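Local coordinates for protein chitinase A (Pteris ryukyuensis, PDB 4RL3) that probably hydrolyses the glycosidic bonds of chitin, this chain being the family 18 catalytic domain of a longer chitinase that also carries LysM, at residues F4-G9 and F248-S253. Residues are numbered along the deposited sequence; the frame is centred on the assembly and turned at random.
Sequences FREYIG and FSADGS. With EDO (1,2-ethanediol), chain C.
Tyr7 O accepts from Ala250 N in a nearly straight bond (172°), joining the end of strand 3-8 to the first turn of helix 250-254. Asp251 OD1 takes Gly9 N on its syn lone pair at 2.9 Å. Two bonds thus bind consecutive helix residues to the strand end and the residue after it, and the packing around Ala250 is close: Ile8 CD1 lies 3.8 Å from Ala250 CB, while Glu6, its CG anti to the backbone N (chi1 -176°) and its chain bent at chi2, brings OE2 to 3.1 Å from Ala250 CA. After a cis peptide, Ser249 N-caps the helix, OG accepting from Gly252 N. The side of Phe248, partly exposed where Ala250 and Asp251 are buried, is looser. Its edge meets the Tyr7 face in an offset edge-to-face pair, planes at 60° and centroids 5.3 Å apart. Beside the Phe248 ring 1,2-ethanediol, probably from the crystallisation liquor, spans Ser249 and Asp251: O2 shares a hydrogen bond with Ser249 OG and O1 donates to Asp251 OD1 at 2.8 Å. Tyr7 OH is hydrogen-bonded to Asp120 and Asn181 within the family 18 TIM barrel, in which strand 3-8 runs parallel between strands 27-36 and 244-248, the latter leading directly into helix 250-254.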
loop_
_atom_site.group_PDB
_atom_site.type_symbol
_atom_site.label_atom_id
_atom_site.label_comp_id
_atom_site.label_asym_id
_atom_site.label_seq_id
_atom_site.Cartn_x
_atom_site.Cartn_y
_atom_site.Cartn_z
ATOM N N PHE A 4 -2.748 -7.065 8.824
ATOM C CA PHE A 4 -3.628 -7.182 7.671
ATOM C C PHE A 4 -3.865 -5.780 7.138
ATOM O O PHE A 4 -4.179 -4.882 7.914
ATOM C CB PHE A 4 -4.969 -7.829 8.028
ATOM C CG PHE A 4 -5.925 -7.816 6.885
ATOM C CD1 PHE A 4 -5.752 -8.705 5.828
ATOM C CD2 PHE A 4 -6.940 -6.870 6.804
ATOM C CE1 PHE A 4 -6.594 -8.679 4.740
ATOM C CE2 PHE A 4 -7.775 -6.837 5.714
ATOM C CZ PHE A 4 -7.601 -7.739 4.681
ATOM N N ARG A 5 -3.716 -5.596 5.828
ATOM C CA ARG A 5 -3.939 -4.278 5.210
ATOM C C ARG A 5 -4.883 -4.356 4.017
ATOM O O ARG A 5 -4.896 -5.349 3.291
ATOM C CB ARG A 5 -2.620 -3.632 4.782
ATOM C CG ARG A 5 -1.429 -4.020 5.651
ATOM C CD ARG A 5 -0.172 -3.268 5.277
ATOM N NE ARG A 5 -0.156 -1.910 5.811
ATOM C CZ ARG A 5 0.638 -0.934 5.371
ATOM N NH1 ARG A 5 1.459 -1.138 4.355
ATOM N NH2 ARG A 5 0.568 0.269 5.932
ATOM N N GLU A 6 -5.676 -3.298 3.849
ATOM C CA GLU A 6 -6.720 -3.220 2.831
ATOM C C GLU A 6 -6.623 -1.872 2.117
ATOM O O GLU A 6 -6.893 -0.826 2.721
ATOM C CB GLU A 6 -8.099 -3.353 3.499
ATOM C CG GLU A 6 -9.295 -3.384 2.548
ATOM C CD GLU A 6 -9.601 -4.759 1.991
ATOM O OE1 GLU A 6 -8.828 -5.707 2.227
ATOM O OE2 GLU A 6 -10.629 -4.870 1.293
ATOM N N TYR A 7 -6.254 -1.886 0.837
ATOM C CA TYR A 7 -6.354 -0.671 0.020
ATOM C C TYR A 7 -7.815 -0.310 -0.201
ATOM O O TYR A 7 -8.669 -1.202 -0.348
ATOM C CB TYR A 7 -5.654 -0.832 -1.335
ATOM C CG TYR A 7 -4.138 -0.803 -1.277
ATOM C CD1 TYR A 7 -3.400 -1.950 -0.962
ATOM C CD2 TYR A 7 -3.437 0.365 -1.544
ATOM C CE1 TYR A 7 -2.025 -1.926 -0.919
ATOM C CE2 TYR A 7 -2.047 0.392 -1.511
ATOM C CZ TYR A 7 -1.346 -0.754 -1.190
ATOM O OH TYR A 7 0.032 -0.754 -1.137
ATOM N N ILE A 8 -8.113 0.990 -0.206
ATOM C CA ILE A 8 -9.481 1.456 -0.395
ATOM C C ILE A 8 -9.559 2.880 -0.939
ATOM O O ILE A 8 -8.803 3.756 -0.521
ATOM C CB ILE A 8 -10.262 1.361 0.939
ATOM C CG1 ILE A 8 -11.733 1.785 0.775
ATOM C CG2 ILE A 8 -9.597 2.180 2.043
ATOM C CD1 ILE A 8 -12.604 1.352 1.921
ATOM N N GLY A 9 -10.489 3.092 -1.871
ATOM C CA GLY A 9 -10.953 4.434 -2.225
ATOM C C GLY A 9 -10.705 4.968 -3.618
ATOM O O GLY A 9 -11.218 6.026 -3.946
ATOM N N PHE A 248 -5.592 -5.934 -2.424
ATOM C CA PHE A 248 -5.991 -4.882 -3.341
ATOM C C PHE A 248 -7.266 -5.385 -4.024
ATOM O O PHE A 248 -7.189 -6.261 -4.889
ATOM C CB PHE A 248 -4.863 -4.644 -4.349
ATOM C CG PHE A 248 -5.005 -3.363 -5.101
ATOM C CD1 PHE A 248 -4.527 -2.179 -4.555
ATOM C CD2 PHE A 248 -5.629 -3.325 -6.326
ATOM C CE1 PHE A 248 -4.656 -0.987 -5.221
ATOM C CE2 PHE A 248 -5.766 -2.129 -7.006
ATOM C CZ PHE A 248 -5.286 -0.958 -6.447
ATOM N N SER A 249 -8.456 -4.907 -3.658
ATOM C CA SER A 249 -8.717 -3.759 -2.786
ATOM C C SER A 249 -10.151 -3.866 -2.288
ATOM O O SER A 249 -10.938 -4.656 -2.818
ATOM C CB SER A 249 -8.619 -2.469 -3.590
ATOM O OG SER A 249 -9.536 -2.478 -4.680
ATOM N N ALA A 250 -10.517 -3.034 -1.325
ATOM C CA ALA A 250 -11.907 -2.987 -0.864
ATOM C C ALA A 250 -12.870 -2.644 -2.008
ATOM O O ALA A 250 -13.971 -3.194 -2.076
ATOM C CB ALA A 250 -12.054 -1.977 0.264
ATOM N N ASP A 251 -12.454 -1.735 -2.888
ATOM C CA ASP A 251 -13.292 -1.319 -4.027
ATOM C C ASP A 251 -13.552 -2.529 -4.924
ATOM O O ASP A 251 -14.671 -2.725 -5.413
ATOM C CB ASP A 251 -12.645 -0.206 -4.882
ATOM C CG ASP A 251 -12.019 0.922 -4.064
ATOM O OD1 ASP A 251 -11.206 0.631 -3.162
ATOM O OD2 ASP A 251 -12.299 2.109 -4.356
ATOM N N GLY A 252 -12.498 -3.310 -5.161
ATOM C CA GLY A 252 -12.572 -4.517 -5.991
ATOM C C GLY A 252 -13.525 -5.525 -5.380
ATOM O O GLY A 252 -14.374 -6.099 -6.061
ATOM N N SER A 253 -13.392 -5.721 -4.075
ATOM C CA SER A 253 -14.242 -6.663 -3.367
ATOM C C SER A 253 -15.695 -6.211 -3.395
ATOM O O SER A 253 -16.606 -7.013 -3.621
ATOM C CB SER A 253 -13.746 -6.811 -1.939
ATOM O OG SER A 253 -12.470 -7.396 -1.952
HETATM C C1 EDO C . -7.808 0.841 -5.040
HETATM O O1 EDO C . -8.688 1.522 -4.125
HETATM C C2 EDO C . -8.483 0.572 -6.387
HETATM O O2 EDO C . -9.508 -0.409 -6.266
#